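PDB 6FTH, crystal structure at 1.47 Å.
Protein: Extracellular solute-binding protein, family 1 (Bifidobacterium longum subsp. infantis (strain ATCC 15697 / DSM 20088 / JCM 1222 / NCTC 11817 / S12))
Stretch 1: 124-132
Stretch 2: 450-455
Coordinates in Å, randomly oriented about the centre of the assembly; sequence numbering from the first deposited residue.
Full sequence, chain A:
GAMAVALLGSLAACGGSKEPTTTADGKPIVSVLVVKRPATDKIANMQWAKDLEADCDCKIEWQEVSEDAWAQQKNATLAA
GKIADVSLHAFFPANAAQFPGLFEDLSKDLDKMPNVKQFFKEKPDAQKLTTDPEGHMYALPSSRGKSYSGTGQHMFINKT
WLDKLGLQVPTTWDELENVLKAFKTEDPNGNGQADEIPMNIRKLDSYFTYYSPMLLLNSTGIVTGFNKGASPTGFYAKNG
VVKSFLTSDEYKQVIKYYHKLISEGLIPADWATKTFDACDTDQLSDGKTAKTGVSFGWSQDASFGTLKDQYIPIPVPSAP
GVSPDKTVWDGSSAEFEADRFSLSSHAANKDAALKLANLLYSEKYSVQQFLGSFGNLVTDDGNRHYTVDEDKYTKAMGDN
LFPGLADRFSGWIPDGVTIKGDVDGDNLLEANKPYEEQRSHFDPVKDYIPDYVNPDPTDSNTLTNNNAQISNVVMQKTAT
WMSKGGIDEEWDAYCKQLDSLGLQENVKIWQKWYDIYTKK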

# COMPACT_ATOMS: atom_id res chain seq x y z
N PRO A 124 13.77 -12.52 -4.52
CA PRO A 124 12.98 -13.76 -4.46
C PRO A 124 11.58 -13.61 -3.89
O PRO A 124 10.69 -14.39 -4.25
N ASP A 125 11.35 -12.63 -3.01
CA ASP A 125 10.03 -12.48 -2.41
C ASP A 125 9.04 -11.93 -3.41
O ASP A 125 7.83 -12.04 -3.19
N ALA A 126 9.53 -11.31 -4.49
CA ALA A 126 8.62 -10.88 -5.55
C ALA A 126 8.04 -12.09 -6.26
O ALA A 126 6.84 -12.13 -6.55
N GLN A 127 8.87 -13.10 -6.53
CA GLN A 127 8.35 -14.31 -7.15
C GLN A 127 7.33 -14.98 -6.24
O GLN A 127 6.29 -15.46 -6.70
N LYS A 128 7.60 -15.03 -4.94
CA LYS A 128 6.63 -15.63 -4.02
C LYS A 128 5.29 -14.91 -4.06
O LYS A 128 4.24 -15.54 -3.88
N LEU A 129 5.31 -13.60 -4.28
CA LEU A 129 4.08 -12.82 -4.22
C LEU A 129 3.05 -13.31 -5.22
O LEU A 129 1.85 -13.20 -4.95
N THR A 130 3.48 -13.84 -6.37
CA THR A 130 2.53 -14.26 -7.41
C THR A 130 2.54 -15.75 -7.68
O THR A 130 1.90 -16.19 -8.65
N THR A 131 3.23 -16.54 -6.87
CA THR A 131 3.38 -17.97 -7.10
C THR A 131 2.67 -18.74 -5.99
O THR A 131 2.93 -18.50 -4.80
N ASP A 132 1.79 -19.66 -6.37
CA ASP A 132 1.07 -20.45 -5.37
C ASP A 132 1.95 -21.58 -4.86
O ASP A 132 3.04 -21.84 -5.37
N PRO A 450 3.34 -12.80 6.00
CA PRO A 450 3.99 -12.26 4.80
C PRO A 450 3.02 -11.98 3.66
O PRO A 450 1.98 -12.64 3.50
N ASP A 451 3.39 -10.96 2.87
CA ASP A 451 2.52 -10.49 1.82
C ASP A 451 2.22 -11.57 0.79
O ASP A 451 1.19 -11.48 0.10
N TYR A 452 3.06 -12.59 0.67
CA TYR A 452 2.91 -13.64 -0.32
C TYR A 452 2.00 -14.80 0.13
O TYR A 452 1.81 -15.74 -0.64
N VAL A 453 1.46 -14.76 1.35
CA VAL A 453 0.59 -15.84 1.81
C VAL A 453 -0.73 -15.71 1.08
O VAL A 453 -1.51 -14.79 1.36
N ASN A 454 -0.98 -16.62 0.14
CA ASN A 454 -2.10 -16.54 -0.80
C ASN A 454 -3.03 -17.75 -0.59
O ASN A 454 -2.70 -18.85 -1.05
N PRO A 455 -4.19 -17.59 0.08
CA PRO A 455 -5.12 -18.72 0.20
C PRO A 455 -5.64 -19.16 -1.16
O PRO A 455 -5.78 -18.35 -2.08

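A tyrosine on a tight turn can dock against a helix without a single clear direct hydrogen bond, and the contact between residues 124-132 and 450-455 of this solute-binding protein is a compact illustration. The two segments lie more than 300 residues apart in sequence, yet the CA atoms of Leu129 and Tyr452 approach to 4.2 Å, and together the segments bury 311 Å². So close a backbone approach leaves room for little more than a CB between the chains: CB of Tyr452 sits 3.4 Å from O of Lys128 and 3.7 Å from N of Leu129.

The type I turn from Pro450 to Val453, closed by Val453 N to Pro450 O at 3.1 Å, presents Tyr452 with its CA-to-CB bond toward the helix. From a CB this close to the backbone, chi1 of 47° (p) and chi2 of 79° lay the ring beside Lys128 and Asp125. Lys128 also points toward its partner, and its m, t, t, t conformation runs an almost fully extended chain over one face of the ring. The aliphatic part does the packing: CD lies 3.8 Å from the centroid of the Tyr452 ring, only 7° off the normal, a CH-pi contact. Extension carries the ammonium group past the ring to the neighbourhood of the phenol oxygen, where one water joins the two ends, 2.6 Å from Tyr452 OH and 3.4 Å from Lys128 NZ, the latter a weak bond in which the water accepts. Asp125 starts sideways, but chi1 of -82° (m) brings its carboxylate end nearer, with CG 4.1 Å from CE2 of Tyr452.

Leu129 shows that the direction of CB does not settle where a side chain ends. Its CA-to-CB bond points away, but the t, p rotamer brings CD1 back to the turn, 3.5 Å from O of Asp451 and 4.0 Å from CB of the same residue. Asp451, an m rotamer set sideways, thus offers its backbone and CB to the leucine, while its OD1 is hydrogen-bonded to a residue adjoining the stretch.

Asn454, also m, has its CA-to-CB bond toward the first stretch and packs against the backbone of Lys128 and Leu129; the orientation of its amide is best left open. Nearby, Thr131 adopts chi1 of -62° (m), which turns OG1 back to donate to Gln127 O at 2.8 Å, a bond within its own segment.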

# COMPACT_ATOMS: atom_id res chain seq x y z
CB PRO A 124 13.85 -14.68 -3.59
CG PRO A 124 14.81 -13.78 -2.88
CD PRO A 124 15.05 -12.64 -3.81
CB ASP A 125 10.09 -11.56 -1.18
CG ASP A 125 10.53 -12.28 0.08
OD1 ASP A 125 10.88 -13.48 -0.00
OD2 ASP A 125 10.52 -11.64 1.15
CB ALA A 126 9.35 -9.96 -6.53
CB GLN A 127 9.49 -15.27 -7.46
CG GLN A 127 9.02 -16.57 -8.07
CD GLN A 127 10.16 -17.43 -8.59
OE1 GLN A 127 11.31 -17.29 -8.16
NE2 GLN A 127 9.85 -18.33 -9.51
CB LYS A 128 7.16 -15.57 -2.60
CG LYS A 128 8.38 -16.44 -2.37
CD LYS A 128 8.72 -16.48 -0.90
CE LYS A 128 9.84 -17.45 -0.62
NZ LYS A 128 10.13 -17.45 0.84
CB LEU A 129 4.42 -11.35 -4.49
CG LEU A 129 3.33 -10.32 -4.22
CD1 LEU A 129 2.94 -10.29 -2.74
CD2 LEU A 129 3.81 -8.93 -4.69
CB THR A 130 2.76 -13.48 -8.71
OG1 THR A 130 4.06 -13.81 -9.21
CG2 THR A 130 2.63 -11.98 -8.46
CB THR A 131 4.86 -18.37 -7.09
OG1 THR A 131 5.55 -17.71 -8.15
CG2 THR A 131 4.99 -19.87 -7.28
CB ASP A 132 -0.28 -20.91 -5.93
CG ASP A 132 -0.16 -21.93 -7.06
OD1 ASP A 132 0.83 -22.68 -7.13
OD2 ASP A 132 -1.08 -21.95 -7.90
CB PRO A 450 5.02 -13.34 4.42
CG PRO A 450 5.35 -13.98 5.72
CD PRO A 450 4.01 -14.03 6.45
CB ASP A 451 3.21 -9.31 1.13
CG ASP A 451 3.50 -8.16 2.07
OD1 ASP A 451 2.87 -8.09 3.15
OD2 ASP A 451 4.36 -7.29 1.71
CB TYR A 452 4.28 -14.18 -0.75
CG TYR A 452 5.25 -14.50 0.36
CD1 TYR A 452 5.14 -15.69 1.07
CD2 TYR A 452 6.30 -13.65 0.68
CE1 TYR A 452 6.02 -16.01 2.05
CE2 TYR A 452 7.19 -13.97 1.69
CZ TYR A 452 7.05 -15.16 2.37
OH TYR A 452 7.92 -15.51 3.39
CB VAL A 453 0.39 -15.77 3.33
CG1 VAL A 453 -0.55 -16.89 3.81
CG2 VAL A 453 1.72 -15.91 4.05
CB ASN A 454 -1.55 -16.60 -2.24
CG ASN A 454 -0.50 -15.50 -2.55
OD1 ASN A 454 0.58 -15.77 -3.14
ND2 ASN A 454 -0.83 -14.27 -2.21
CB PRO A 455 -6.26 -18.15 1.05
CG PRO A 455 -5.64 -17.02 1.81
CD PRO A 455 -4.67 -16.43 0.84
O HOH W 1 8.60 -17.98 3.86